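Local coordinates for glycosyl hydrolase family 2, TIM barrel domain protein (Faecalibacterium prausnitzii A2-165, PDB 6ED2) that probably hydrolyses beta-glucuronides, as a gut bacterial beta-glucuronidase of glycosyl hydrolase family 2, at residues A[109-114]-A[203-208]; A[116-121]-A[192-197]. All coordinates share one frame; numbering follows the deposited sequence.

Contact 1 (A[109-114]-A[203-208]); sequences DIVLRF and MALPKE
Antiparallel strand pairing joins Asp-109, Ile-110 and Val-111 to Leu-205, Ala-204 and Met-203, in the sheet of the sugar-binding domain, where strand 109-114 lies between strands 200-205 and 140-143. Asp-109 and Leu-205 form one hydrogen-bonded pair: Asp-109 N donates a hydrogen bond to Leu-205 O at 2.7 Å, and Leu-205 N donates one to Asp-109 O at 2.8 Å. Val-111 and Met-203 form the next, with hydrogen bonds from Met-203 N to Val-111 O (2.9 Å) and from Val-111 N to Met-203 O (3.1 Å). Between them Ile-110 and Ala-204 make a non-hydrogen-bonded pair, where Ala-204 CA closes to 3.3 Å on Asp-109 O in a CA-H...O contact. Such alternation marks any antiparallel sheet; this one belongs to the jelly-roll-like domain that family 2 enzymes carry ahead of their barrel. On the face bearing Val-111, Met-203 and Leu-205, the two valine methyls divide the work. CG1, anti to the backbone N (chi1 -173°), meets Met-203 CE at 3.7 Å, while CG2 touches Leu-205 CD1 at 3.9 Å. A bend at the last torsion of Met-203 (chi3 -69°) carries CE on to Arg-113 CB, 3.6 Å away; the arginine's guanidinium leads off to a salt bridge with Asp-141. Beyond Pro-206, Lys-207 lays its aliphatic CG against the carboxylate of Asp-109 without an ion pair; that carboxylate is held instead by Thr-145 and Arg-209.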
loop_
_atom_site.group_PDB
_atom_site.type_symbol
_atom_site.label_atom_id
_atom_site.label_comp_id
_atom_site.label_asym_id
_atom_site.label_seq_id
_atom_site.Cartn_x
_atom_site.Cartn_y
_atom_site.Cartn_z
ATOM N N ASP A 109 -38.770 -3.908 -40.531
ATOM C CA ASP A 109 -37.919 -5.010 -40.102
ATOM C C ASP A 109 -37.565 -4.846 -38.628
ATOM O O ASP A 109 -37.251 -3.741 -38.174
ATOM C CB ASP A 109 -36.645 -5.069 -40.942
ATOM C CG ASP A 109 -36.611 -6.283 -41.872
ATOM O OD1 ASP A 109 -37.498 -7.177 -41.790
ATOM O OD2 ASP A 109 -35.700 -6.315 -42.713
ATOM N N ILE A 110 -37.623 -5.947 -37.887
ATOM C CA ILE A 110 -37.326 -5.964 -36.458
ATOM C C ILE A 110 -36.036 -6.738 -36.267
ATOM O O ILE A 110 -35.987 -7.949 -36.539
ATOM C CB ILE A 110 -38.454 -6.599 -35.623
ATOM C CG1 ILE A 110 -39.841 -6.156 -36.114
ATOM C CG2 ILE A 110 -38.262 -6.225 -34.151
ATOM C CD1 ILE A 110 -40.055 -4.666 -36.050
ATOM N N VAL A 111 -35.003 -6.049 -35.775
ATOM C CA VAL A 111 -33.648 -6.581 -35.722
ATOM C C VAL A 111 -33.041 -6.299 -34.352
ATOM O O VAL A 111 -33.070 -5.153 -33.884
ATOM C CB VAL A 111 -32.759 -5.962 -36.828
ATOM C CG1 VAL A 111 -31.400 -6.652 -36.867
ATOM C CG2 VAL A 111 -33.454 -6.007 -38.208
ATOM N N LEU A 112 -32.444 -7.328 -33.745
ATOM C CA LEU A 112 -31.630 -7.189 -32.537
ATOM C C LEU A 112 -30.154 -7.047 -32.898
ATOM O O LEU A 112 -29.641 -7.815 -33.711
ATOM C CB LEU A 112 -31.809 -8.408 -31.636
ATOM C CG LEU A 112 -33.223 -8.602 -31.109
ATOM C CD1 LEU A 112 -33.367 -9.996 -30.540
ATOM C CD2 LEU A 112 -33.535 -7.524 -30.064
ATOM N N ARG A 113 -29.473 -6.071 -32.298
ATOM C CA ARG A 113 -28.027 -5.925 -32.423
ATOM C C ARG A 113 -27.348 -6.238 -31.093
ATOM O O ARG A 113 -27.730 -5.694 -30.045
ATOM C CB ARG A 113 -27.633 -4.515 -32.870
ATOM C CG ARG A 113 -26.158 -4.155 -32.535
ATOM C CD ARG A 113 -25.121 -4.878 -33.449
ATOM N NE ARG A 113 -25.245 -4.485 -34.855
ATOM C CZ ARG A 113 -24.599 -3.466 -35.430
ATOM N NH1 ARG A 113 -23.759 -2.703 -34.728
ATOM N NH2 ARG A 113 -24.802 -3.199 -36.721
ATOM N N PHE A 114 -26.354 -7.117 -31.137
ATOM C CA PHE A 114 -25.430 -7.339 -30.033
ATOM C C PHE A 114 -24.082 -6.723 -30.385
ATOM O O PHE A 114 -23.443 -7.138 -31.364
ATOM C CB PHE A 114 -25.279 -8.825 -29.739
ATOM C CG PHE A 114 -26.557 -9.481 -29.322
ATOM C CD1 PHE A 114 -26.848 -9.661 -27.977
ATOM C CD2 PHE A 114 -27.476 -9.904 -30.268
ATOM C CE1 PHE A 114 -28.042 -10.251 -27.581
ATOM C CE2 PHE A 114 -28.677 -10.504 -29.881
ATOM C CZ PHE A 114 -28.960 -10.672 -28.540
ATOM N N MET A 203 -34.095 -2.681 -32.834
ATOM C CA MET A 203 -34.177 -1.746 -33.942
ATOM C C MET A 203 -35.426 -2.011 -34.770
ATOM O O MET A 203 -35.833 -3.162 -34.944
ATOM C CB MET A 203 -32.930 -1.857 -34.829
ATOM C CG MET A 203 -31.621 -1.513 -34.115
ATOM S SD MET A 203 -30.153 -1.761 -35.156
ATOM C CE MET A 203 -30.136 -3.529 -35.269
ATOM N N ALA A 204 -36.026 -0.943 -35.285
ATOM C CA ALA A 204 -37.012 -1.040 -36.353
ATOM C C ALA A 204 -36.395 -0.377 -37.576
ATOM O O ALA A 204 -36.037 0.804 -37.527
ATOM C CB ALA A 204 -38.336 -0.375 -35.964
ATOM N N LEU A 205 -36.212 -1.155 -38.647
ATOM C CA LEU A 205 -35.503 -0.686 -39.834
ATOM C C LEU A 205 -36.364 -0.889 -41.074
ATOM O O LEU A 205 -37.088 -1.890 -41.167
ATOM C CB LEU A 205 -34.176 -1.439 -40.005
ATOM C CG LEU A 205 -33.253 -1.490 -38.788
ATOM C CD1 LEU A 205 -32.125 -2.458 -39.025
ATOM C CD2 LEU A 205 -32.720 -0.102 -38.479
ATOM N N PRO A 206 -36.309 0.022 -42.037
ATOM C CA PRO A 206 -37.021 -0.211 -43.302
ATOM C C PRO A 206 -36.501 -1.478 -43.975
ATOM O O PRO A 206 -35.324 -1.832 -43.869
ATOM C CB PRO A 206 -36.701 1.041 -44.140
ATOM C CG PRO A 206 -36.128 2.038 -43.184
ATOM C CD PRO A 206 -35.467 1.228 -42.091
ATOM N N LYS A 207 -37.406 -2.183 -44.653
ATOM C CA LYS A 207 -37.008 -3.419 -45.309
ATOM C C LYS A 207 -36.000 -3.172 -46.429
ATOM O O LYS A 207 -35.133 -4.012 -46.671
ATOM C CB LYS A 207 -38.257 -4.148 -45.798
ATOM C CG LYS A 207 -38.816 -5.015 -44.666
ATOM C CD LYS A 207 -40.293 -5.252 -44.743
ATOM C CE LYS A 207 -40.677 -6.317 -43.748
ATOM N NZ LYS A 207 -42.074 -6.737 -43.969
ATOM N N GLU A 208 -36.068 -2.023 -47.088
ATOM C CA GLU A 208 -35.026 -1.592 -48.000
ATOM C C GLU A 208 -34.182 -0.532 -47.300
ATOM O O GLU A 208 -34.687 0.540 -46.958
ATOM C CB GLU A 208 -35.618 -1.031 -49.292
ATOM C CG GLU A 208 -34.532 -0.653 -50.284
ATOM C CD GLU A 208 -35.061 -0.099 -51.599
ATOM O OE1 GLU A 208 -36.286 -0.178 -51.834
ATOM O OE2 GLU A 208 -34.237 0.397 -52.408
#

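Contact 2 (A[116-121]-A[192-197]); sequences SVTHRA and NYAGIH
A single antiparallel bridge, Thr-118 with Gly-195, ties the loop leading into strand 120-125 to the short strand 195-196, with two bridging waters beside it. Thr-118 N gives a nearly straight bond to Gly-195 O (3.0 Å, 175°); the return bond, Gly-195 N to Thr-118 O, is weak. Gly-195 has a positive phi (134°), where a CB would collide with the carbonyl oxygen of Ala-194. One water joins Ser-116 OG (2.7 Å) to His-197 N (2.8 Å) and donates to Gly-195 O and to Thr-118 OG1, which is also bonded to Gly-136 O; a second links Ser-116 OG to His-197 ND1, lying in that ring's plane. All this lies in the sugar-binding domain, where strand 195-196 pairs with 75-76 and strand 120-125 belongs to the large antiparallel sheet. A cis peptide bond precedes His-119, and a classic beta bulge follows, His-119 and Arg-120 both facing Asn-161. With CG anti to the carbonyl carbon (chi1 -76°), the His-119 ring reaches Asn-192. NE2 donates to OD1 of Asn-192 at 2.8 Å, in the ring plane and on a lone pair, with ring and amide nearly coplanar. Thr-118 CG2 sits over one face of the ring, toward its rim, and Asn-192 ND2 goes to Asn-162 O, fixing the amide's flip. A leucine in place of His-119 would probably leave Asn-192 OD1 without this donor and the amide less firmly oriented.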
loop_
_atom_site.group_PDB
_atom_site.type_symbol
_atom_site.label_atom_id
_atom_site.label_comp_id
_atom_site.label_asym_id
_atom_site.label_seq_id
_atom_site.Cartn_x
_atom_site.Cartn_y
_atom_site.Cartn_z
ATOM N N SER A 116 -21.469 -7.253 -28.778
ATOM C CA SER A 116 -20.665 -8.469 -28.732
ATOM C C SER A 116 -21.284 -9.426 -27.724
ATOM O O SER A 116 -22.010 -9.015 -26.812
ATOM C CB SER A 116 -19.201 -8.189 -28.353
ATOM O OG SER A 116 -19.095 -7.734 -27.010
ATOM N N VAL A 117 -20.994 -10.713 -27.914
ATOM C CA VAL A 117 -21.232 -11.745 -26.912
ATOM C C VAL A 117 -19.990 -12.620 -26.888
ATOM O O VAL A 117 -19.541 -13.095 -27.936
ATOM C CB VAL A 117 -22.495 -12.589 -27.203
ATOM C CG1 VAL A 117 -22.680 -13.645 -26.127
ATOM C CG2 VAL A 117 -23.761 -11.704 -27.282
ATOM N N THR A 118 -19.409 -12.812 -25.711
ATOM C CA THR A 118 -18.099 -13.444 -25.583
ATOM C C THR A 118 -18.272 -14.838 -25.000
ATOM O O THR A 118 -18.826 -14.974 -23.904
ATOM C CB THR A 118 -17.204 -12.579 -24.703
ATOM O OG1 THR A 118 -17.163 -11.246 -25.250
ATOM C CG2 THR A 118 -15.801 -13.165 -24.604
ATOM N N HIS A 119 -17.816 -15.879 -25.712
ATOM C CA HIS A 119 -17.078 -15.842 -26.984
ATOM C C HIS A 119 -17.934 -16.186 -28.217
ATOM O O HIS A 119 -17.565 -15.892 -29.346
ATOM C CB HIS A 119 -15.921 -16.848 -26.931
ATOM C CG HIS A 119 -14.757 -16.400 -26.116
ATOM N ND1 HIS A 119 -13.971 -15.323 -26.470
ATOM C CD2 HIS A 119 -14.229 -16.893 -24.971
ATOM C CE1 HIS A 119 -13.019 -15.160 -25.566
ATOM N NE2 HIS A 119 -13.158 -16.098 -24.643
ATOM N N ARG A 120 -19.040 -16.886 -27.990
ATOM C CA ARG A 120 -19.925 -17.320 -29.065
ATOM C C ARG A 120 -21.343 -17.306 -28.514
ATOM O O ARG A 120 -21.551 -17.323 -27.297
ATOM C CB ARG A 120 -19.550 -18.716 -29.586
ATOM C CG ARG A 120 -19.523 -19.829 -28.506
ATOM C CD ARG A 120 -18.713 -21.063 -28.975
ATOM N NE ARG A 120 -17.410 -20.619 -29.452
ATOM C CZ ARG A 120 -16.323 -20.542 -28.689
ATOM N NH1 ARG A 120 -16.355 -20.919 -27.410
ATOM N NH2 ARG A 120 -15.193 -20.100 -29.218
ATOM N N ALA A 121 -22.323 -17.286 -29.412
ATOM C CA ALA A 121 -23.704 -17.093 -28.984
ATOM C C ALA A 121 -24.677 -17.814 -29.912
ATOM O O ALA A 121 -24.469 -17.885 -31.128
ATOM C CB ALA A 121 -24.048 -15.599 -28.926
ATOM N N ASN A 192 -9.815 -14.454 -19.024
ATOM C CA ASN A 192 -10.834 -14.879 -19.988
ATOM C C ASN A 192 -12.222 -14.341 -19.613
ATOM O O ASN A 192 -13.180 -15.086 -19.423
ATOM C CB ASN A 192 -10.850 -16.402 -20.099
ATOM C CG ASN A 192 -11.679 -16.892 -21.285
ATOM O OD1 ASN A 192 -11.609 -16.325 -22.377
ATOM N ND2 ASN A 192 -12.468 -17.945 -21.074
ATOM N N TYR A 193 -12.322 -13.015 -19.515
ATOM C CA TYR A 193 -13.607 -12.381 -19.239
ATOM C C TYR A 193 -14.616 -12.727 -20.332
ATOM O O TYR A 193 -14.324 -12.599 -21.526
ATOM C CB TYR A 193 -13.440 -10.863 -19.153
ATOM C CG TYR A 193 -12.853 -10.371 -17.842
ATOM C CD1 TYR A 193 -13.434 -10.718 -16.619
ATOM C CD2 TYR A 193 -11.714 -9.565 -17.830
ATOM C CE1 TYR A 193 -12.891 -10.274 -15.415
ATOM C CE2 TYR A 193 -11.160 -9.123 -16.645
ATOM C CZ TYR A 193 -11.751 -9.476 -15.439
ATOM O OH TYR A 193 -11.197 -9.016 -14.266
ATOM N N ALA A 194 -15.807 -13.165 -19.931
ATOM C CA ALA A 194 -16.872 -13.413 -20.888
ATOM C C ALA A 194 -18.186 -12.884 -20.329
ATOM O O ALA A 194 -18.268 -12.452 -19.179
ATOM C CB ALA A 194 -16.993 -14.894 -21.229
ATOM N N GLY A 195 -19.221 -12.931 -21.159
ATOM C CA GLY A 195 -20.499 -12.342 -20.816
ATOM C C GLY A 195 -21.025 -11.550 -21.986
ATOM O O GLY A 195 -20.682 -11.849 -23.133
ATOM N N ILE A 196 -21.849 -10.540 -21.725
ATOM C CA ILE A 196 -22.321 -9.635 -22.763
ATOM C C ILE A 196 -21.728 -8.271 -22.448
ATOM O O ILE A 196 -22.206 -7.552 -21.562
ATOM C CB ILE A 196 -23.847 -9.583 -22.851
ATOM C CG1 ILE A 196 -24.403 -10.965 -23.141
ATOM C CG2 ILE A 196 -24.276 -8.637 -23.965
ATOM C CD1 ILE A 196 -25.865 -10.930 -23.501
ATOM N N HIS A 197 -20.688 -7.912 -23.188
ATOM C CA HIS A 197 -19.801 -6.820 -22.830
ATOM C C HIS A 197 -20.241 -5.473 -23.366
ATOM O O HIS A 197 -19.676 -4.451 -22.948
ATOM C CB HIS A 197 -18.386 -7.113 -23.354
ATOM C CG HIS A 197 -17.694 -8.224 -22.631
ATOM N ND1 HIS A 197 -16.692 -8.977 -23.204
ATOM C CD2 HIS A 197 -17.856 -8.701 -21.373
ATOM C CE1 HIS A 197 -16.268 -9.872 -22.330
ATOM N NE2 HIS A 197 -16.947 -9.715 -21.207
HETATM O O HOH W 1 -16.535 -8.077 -25.967
HETATM O O HOH W 2 -19.510 -9.572 -25.138
#

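In the fold
Contacts 1 and 2 pair neighbouring parts of the same two chain regions: strand 109-114 is followed by the loop and strand start of 116-121, and 192-197 leads into strand 200-205, so contact 2 is the inner pairing and contact 1 the outer. Their centres lie about 22 Å apart; that of contact 2 is about 14 Å from the centre of the chain, that of contact 1 about 25 Å. Both reach the same sheet, contact 2 through strand 120-125. The side chain of Tyr-193 is about 10 Å from one bound magnesium ion; a different one, bound by Thr-239 and Glu-241, lies away from both contacts.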